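Side-chain contacts in putative ribose operon repressor (Burkholderia thailandensis, PDB 3EGC), which probably acts as a LacI-family transcriptional repressor, binding operator DNA under the control of a small ligand, perhaps a sugar such as ribose: residues V21-V26 with A92-L97; G245-R250 with T263-Q268. One frame throughout, in Å; residues are numbered along the deposited sequence.

Contact 1: V21-V26 with A92-L97; sequences VFFAEV and AVNREL
The first turns of helix 21-36 approach strand 90-93 and the residues after it with Phe23 CA 9.1 Å from Asn94 CA and Val26 CA 8.5 Å from Val93 CA, so side chains alone bridge the gap. Asn94, next to Val93, is the polar element. Its CG lies anti to the backbone N (chi1 171°), and this carries the amide to the two phenylalanines. Phe22 CZ is 3.8 Å from Asn94 ND2 and Phe22 CE2 equally near Asn94 CG, an oblique approach with the ring and amide planes inclined by 56°. Phe23 meets the other end of the amide: Asn94 OD1 lies at the ring edge, near its plane, 3.7 Å from Phe23 CZ. The rings also brace each other, Phe22 CD2 sitting 3.6 Å above the Phe23 ring plane, over its centre. One turn on, Val26 CG1 and Val93 CG2 pack at 4.3 Å, and Ile244 of helix 241-257 also touches Val93. Asn94 also touches Thr139 of helix 138-153, consistent with a place near the cleft between the two subdomains, where LacI-family relatives bind their effector. Between these segments the amide meets the two rings by packing alone, its oxygen turned to the edge of Phe23, where the ring hydrogens are probably slightly positive.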
loop_
_atom_site.group_PDB
_atom_site.type_symbol
_atom_site.label_atom_id
_atom_site.label_comp_id
_atom_site.label_asym_id
_atom_site.label_seq_id
_atom_site.Cartn_x
_atom_site.Cartn_y
_atom_site.Cartn_z
ATOM N N VAL A 21 2.343 1.573 -2.169
ATOM C CA VAL A 21 2.029 0.195 -2.274
ATOM C C VAL A 21 3.169 -0.567 -2.956
ATOM O O VAL A 21 3.370 -1.749 -2.684
ATOM C CB VAL A 21 0.657 0.061 -3.022
ATOM C CG1 VAL A 21 0.770 -0.880 -4.166
ATOM C CG2 VAL A 21 -0.356 -0.445 -2.109
ATOM N N PHE A 22 3.913 0.114 -3.818
ATOM C CA PHE A 22 5.065 -0.491 -4.427
ATOM C C PHE A 22 6.017 -1.076 -3.367
ATOM O O PHE A 22 6.364 -2.247 -3.402
ATOM C CB PHE A 22 5.785 0.518 -5.331
ATOM C CG PHE A 22 7.056 -0.020 -5.929
ATOM C CD1 PHE A 22 7.054 -0.716 -7.115
ATOM C CD2 PHE A 22 8.278 0.172 -5.274
ATOM C CE1 PHE A 22 8.284 -1.223 -7.635
ATOM C CE2 PHE A 22 9.455 -0.296 -5.773
ATOM C CZ PHE A 22 9.465 -0.979 -6.953
ATOM N N PHE A 23 6.454 -0.209 -2.456
ATOM C CA PHE A 23 7.383 -0.516 -1.382
ATOM C C PHE A 23 6.846 -1.487 -0.302
ATOM O O PHE A 23 7.587 -2.235 0.262
ATOM C CB PHE A 23 7.901 0.818 -0.735
ATOM C CG PHE A 23 8.694 1.665 -1.680
ATOM C CD1 PHE A 23 9.945 1.232 -2.171
ATOM C CD2 PHE A 23 8.188 2.880 -2.123
ATOM C CE1 PHE A 23 10.638 1.988 -3.099
ATOM C CE2 PHE A 23 8.900 3.672 -3.041
ATOM C CZ PHE A 23 10.128 3.219 -3.552
ATOM N N ALA A 24 5.572 -1.393 0.019
ATOM C CA ALA A 24 4.894 -2.357 0.852
ATOM C C ALA A 24 4.936 -3.797 0.285
ATOM O O ALA A 24 5.082 -4.781 1.035
ATOM C CB ALA A 24 3.369 -1.932 1.086
ATOM N N GLU A 25 4.700 -3.913 -1.007
ATOM C CA GLU A 25 4.798 -5.235 -1.659
ATOM C C GLU A 25 6.279 -5.732 -1.771
ATOM O O GLU A 25 6.524 -6.917 -1.687
ATOM C CB GLU A 25 4.157 -5.202 -3.042
ATOM C CG GLU A 25 2.629 -4.995 -3.087
ATOM C CD GLU A 25 2.126 -4.882 -4.549
ATOM O OE1 GLU A 25 2.913 -4.978 -5.531
ATOM O OE2 GLU A 25 0.927 -4.759 -4.770
ATOM N N VAL A 26 7.241 -4.822 -1.957
ATOM C CA VAL A 26 8.678 -5.218 -1.917
ATOM C C VAL A 26 9.071 -5.701 -0.498
ATOM O O VAL A 26 9.783 -6.696 -0.336
ATOM C CB VAL A 26 9.635 -4.027 -2.276
ATOM C CG1 VAL A 26 11.083 -4.375 -1.908
ATOM C CG2 VAL A 26 9.505 -3.626 -3.834
ATOM N N ALA A 92 20.577 -2.665 -2.928
ATOM C CA ALA A 92 19.585 -1.656 -3.266
ATOM C C ALA A 92 18.435 -2.283 -4.036
ATOM O O ALA A 92 18.643 -3.216 -4.840
ATOM C CB ALA A 92 20.234 -0.500 -4.113
ATOM N N VAL A 93 17.240 -1.731 -3.854
ATOM C CA VAL A 93 16.112 -2.143 -4.744
ATOM C C VAL A 93 15.591 -0.888 -5.393
ATOM O O VAL A 93 15.713 0.231 -4.782
ATOM C CB VAL A 93 14.931 -2.814 -3.962
ATOM C CG1 VAL A 93 15.370 -4.126 -3.423
ATOM C CG2 VAL A 93 14.437 -1.864 -2.817
ATOM N N ASN A 94 15.005 -1.089 -6.584
ATOM C CA ASN A 94 14.232 -0.096 -7.302
ATOM C C ASN A 94 15.150 0.921 -7.998
ATOM O O ASN A 94 15.037 1.150 -9.234
ATOM C CB ASN A 94 13.174 0.538 -6.389
ATOM C CG ASN A 94 12.468 1.753 -7.014
ATOM O OD1 ASN A 94 12.416 2.836 -6.402
ATOM N ND2 ASN A 94 11.953 1.599 -8.203
ATOM N N ARG A 95 16.059 1.502 -7.210
ATOM C CA ARG A 95 17.042 2.464 -7.714
ATOM C C ARG A 95 18.427 1.958 -7.316
ATOM O O ARG A 95 18.603 1.542 -6.181
ATOM C CB ARG A 95 16.835 3.889 -7.126
ATOM C CG ARG A 95 15.702 4.666 -7.762
ATOM C CD ARG A 95 14.571 4.937 -6.829
ATOM N NE ARG A 95 14.833 6.061 -5.933
ATOM C CZ ARG A 95 13.911 6.842 -5.374
ATOM N NH1 ARG A 95 12.616 6.687 -5.615
ATOM N NH2 ARG A 95 14.309 7.799 -4.554
ATOM N N GLU A 96 19.390 2.027 -8.230
ATOM C CA GLU A 96 20.733 1.538 -7.956
ATOM C C GLU A 96 21.511 2.550 -7.105
ATOM O O GLU A 96 21.160 3.740 -7.030
ATOM C CB GLU A 96 21.477 1.248 -9.268
ATOM C CG GLU A 96 21.778 2.514 -9.981
ATOM C CD GLU A 96 22.322 2.305 -11.382
ATOM O OE1 GLU A 96 22.859 3.062 -12.010
ATOM O OE2 GLU A 96 22.312 1.392 -12.031
ATOM N N LEU A 97 22.581 2.083 -6.470
ATOM C CA LEU A 97 23.425 2.939 -5.653
ATOM C C LEU A 97 24.640 3.442 -6.424
ATOM O O LEU A 97 25.010 4.620 -6.303
ATOM C CB LEU A 97 23.901 2.186 -4.431
ATOM C CG LEU A 97 23.240 2.426 -3.080
ATOM C CD1 LEU A 97 22.031 3.328 -3.228
ATOM C CD2 LEU A 97 22.915 1.087 -2.381
#

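Contact 2: G245-R250 with T263-Q268; sequences GQEAMR and TEMRLQ
Glu247 and Met265 make the closest approach between helix 241-257 and strand 264-272, at the point where their CA atoms stand 8.6 Å apart. Van der Waals contact accounts for all of it. The Met265 chain, bent at chi3 (99°), brings its methyl against the glutamate: Met265 CE is 3.3 Å from Glu247 OE1 and 3.8 Å from Glu247 CG, while Met265 SD stays 3.8 Å from Glu247 OE1. The two side chains cross at about a right angle, and the curl of Glu247 at chi2 (-65°) keeps its CG, CD and OE1 all near the methyl. Two residues along the strand, Leu267 CD2 adds a looser apolar touch to Glu247 CG at 4.3 Å.

No ionic pair crosses between the segments; each has its own, extended by outside partners. Glu247 OE2 forms a salt bridge with Arg250 NH1 at 3.1 Å as well as one with Arg243 a turn earlier on the helix. On the strand, Arg266 NE donates to Glu264 OE2 at 2.9 Å, the oxygen lying close to the guanidinium plane; Glu142 and the carbonyl of Ser107 also bind this arginine.

Backbone hydrogen bonds join Met265 and Leu267 to strand 103-107. The helix packs here on the sheet of the N-terminal subdomain, Ala248 touching Ile69 and Val105, and Leu267 also resting on Val105. The glutamate thus divides its roles: OE2 is paired with two arginines, which should favour the charged form, while OE1 and the methylene groups take the methionine and leucine.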
loop_
_atom_site.group_PDB
_atom_site.type_symbol
_atom_site.label_atom_id
_atom_site.label_comp_id
_atom_site.label_asym_id
_atom_site.label_seq_id
_atom_site.Cartn_x
_atom_site.Cartn_y
_atom_site.Cartn_z
ATOM N N GLY A 245 11.656 -7.819 -3.847
ATOM C CA GLY A 245 11.988 -8.014 -2.415
ATOM C C GLY A 245 12.629 -9.373 -2.069
ATOM O O GLY A 245 13.623 -9.440 -1.326
ATOM N N GLN A 246 12.028 -10.467 -2.545
ATOM C CA GLN A 246 12.563 -11.846 -2.339
ATOM C C GLN A 246 14.025 -12.036 -2.813
ATOM O O GLN A 246 14.878 -12.541 -2.045
ATOM C CB GLN A 246 11.617 -12.864 -3.022
ATOM C CG GLN A 246 12.105 -14.293 -3.084
ATOM C CD GLN A 246 11.123 -15.253 -3.851
ATOM O OE1 GLN A 246 11.135 -15.315 -5.062
ATOM N NE2 GLN A 246 10.275 -15.974 -3.118
ATOM N N GLU A 247 14.310 -11.591 -4.043
ATOM C CA GLU A 247 15.613 -11.690 -4.643
ATOM C C GLU A 247 16.640 -10.761 -3.961
ATOM O O GLU A 247 17.790 -11.099 -3.871
ATOM C CB GLU A 247 15.546 -11.308 -6.162
ATOM C CG GLU A 247 14.770 -12.257 -7.044
ATOM C CD GLU A 247 15.389 -13.651 -7.141
ATOM O OE1 GLU A 247 16.613 -13.765 -6.943
ATOM O OE2 GLU A 247 14.636 -14.614 -7.396
ATOM N N ALA A 248 16.215 -9.580 -3.537
ATOM C CA ALA A 248 17.117 -8.661 -2.857
ATOM C C ALA A 248 17.564 -9.265 -1.541
ATOM O O ALA A 248 18.752 -9.228 -1.206
ATOM C CB ALA A 248 16.465 -7.253 -2.647
ATOM N N MET A 249 16.599 -9.823 -0.820
ATOM C CA MET A 249 16.892 -10.652 0.364
ATOM C C MET A 249 17.746 -11.885 0.040
ATOM O O MET A 249 18.578 -12.218 0.836
ATOM C CB MET A 249 15.643 -11.077 1.134
ATOM C CG MET A 249 15.941 -11.514 2.610
ATOM S SD MET A 249 16.819 -10.316 3.734
ATOM C CE MET A 249 15.580 -9.157 3.975
ATOM N N ARG A 250 17.494 -12.564 -1.077
ATOM C CA ARG A 250 18.283 -13.771 -1.450
ATOM C C ARG A 250 19.758 -13.410 -1.695
ATOM O O ARG A 250 20.640 -14.003 -1.108
ATOM C CB ARG A 250 17.712 -14.486 -2.683
ATOM C CG ARG A 250 16.632 -15.569 -2.406
ATOM C CD ARG A 250 16.103 -16.228 -3.737
ATOM N NE ARG A 250 14.899 -17.054 -3.532
ATOM C CZ ARG A 250 14.142 -17.529 -4.524
ATOM N NH1 ARG A 250 14.461 -17.277 -5.783
ATOM N NH2 ARG A 250 13.053 -18.247 -4.278
ATOM N N THR A 263 25.400 -8.405 -7.139
ATOM C CA THR A 263 25.294 -8.096 -8.570
ATOM C C THR A 263 24.114 -7.173 -8.909
ATOM O O THR A 263 23.361 -6.814 -8.046
ATOM C CB THR A 263 25.197 -9.386 -9.379
ATOM O OG1 THR A 263 25.658 -9.107 -10.697
ATOM C CG2 THR A 263 23.768 -9.921 -9.381
ATOM N N GLU A 264 23.986 -6.801 -10.169
ATOM C CA GLU A 264 22.833 -6.084 -10.658
ATOM C C GLU A 264 21.870 -7.048 -11.304
ATOM O O GLU A 264 22.172 -7.705 -12.266
ATOM C CB GLU A 264 23.199 -4.947 -11.640
ATOM C CG GLU A 264 21.954 -4.329 -12.336
ATOM C CD GLU A 264 22.236 -3.097 -13.221
ATOM O OE1 GLU A 264 23.229 -2.363 -12.932
ATOM O OE2 GLU A 264 21.476 -2.873 -14.211
ATOM N N MET A 265 20.680 -7.144 -10.741
ATOM C CA MET A 265 19.655 -7.989 -11.314
ATOM C C MET A 265 18.591 -7.128 -11.946
ATOM O O MET A 265 18.054 -6.223 -11.327
ATOM C CB MET A 265 18.990 -8.864 -10.269
ATOM C CG MET A 265 19.512 -10.307 -10.170
ATOM S SD MET A 265 18.850 -11.251 -8.759
ATOM C CE MET A 265 17.568 -12.143 -9.679
ATOM N N ARG A 266 18.277 -7.425 -13.197
ATOM C CA ARG A 266 17.150 -6.800 -13.833
ATOM C C ARG A 266 16.002 -7.799 -13.935
ATOM O O ARG A 266 16.138 -8.840 -14.577
ATOM C CB ARG A 266 17.549 -6.323 -15.222
ATOM C CG ARG A 266 18.525 -5.174 -15.181
ATOM C CD ARG A 266 17.796 -3.853 -15.000
ATOM N NE ARG A 266 18.707 -2.736 -14.898
ATOM C CZ ARG A 266 18.333 -1.453 -14.832
ATOM N NH1 ARG A 266 17.013 -1.116 -14.870
ATOM N NH2 ARG A 266 19.265 -0.501 -14.729
ATOM N N LEU A 267 14.865 -7.459 -13.352
ATOM C CA LEU A 267 13.714 -8.372 -13.342
ATOM C C LEU A 267 12.617 -8.070 -14.410
ATOM O O LEU A 267 12.268 -6.938 -14.674
ATOM C CB LEU A 267 13.075 -8.370 -11.975
ATOM C CG LEU A 267 13.431 -9.493 -11.010
ATOM C CD1 LEU A 267 14.837 -10.163 -11.238
ATOM C CD2 LEU A 267 13.146 -9.157 -9.516
ATOM N N GLN A 268 12.085 -9.116 -15.009
ATOM C CA GLN A 268 11.067 -9.000 -16.020
ATOM C C GLN A 268 9.762 -8.337 -15.515
ATOM O O GLN A 268 9.206 -8.673 -14.439
ATOM C CB GLN A 268 10.793 -10.408 -16.590
ATOM C CG GLN A 268 9.360 -10.725 -17.155
ATOM C CD GLN A 268 9.169 -12.263 -17.421
ATOM O OE1 GLN A 268 8.842 -13.053 -16.537
ATOM N NE2 GLN A 268 9.415 -12.670 -18.631
#

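Overall arrangement
From the N terminus, contact 1 comes first: helix 21-36 meets strand 90-93 and the residues after it, closing a loop of 65 residues through strands 40-45 and 67-70. Contact 2 follows in series, neither nested in it nor crossing it, and closes a short loop of 12 residues between helix 241-257 and strand 264-272. Their centres lie 10 Å apart, and Val93 CG1 to Ala248 CB (3.4 Å) joins them directly. Strands 90-93 and 264-272 flank strand 103-107 in the same sheet. Helix 241-257, returning late in the chain, packs beside helix 21-36, Val26 CG1 lying 3.8 Å from Gly245 CA and Met249 touching Val30, and ties the C-terminal segment into the N-terminal subdomain of the periplasmic-binding-protein-like fold.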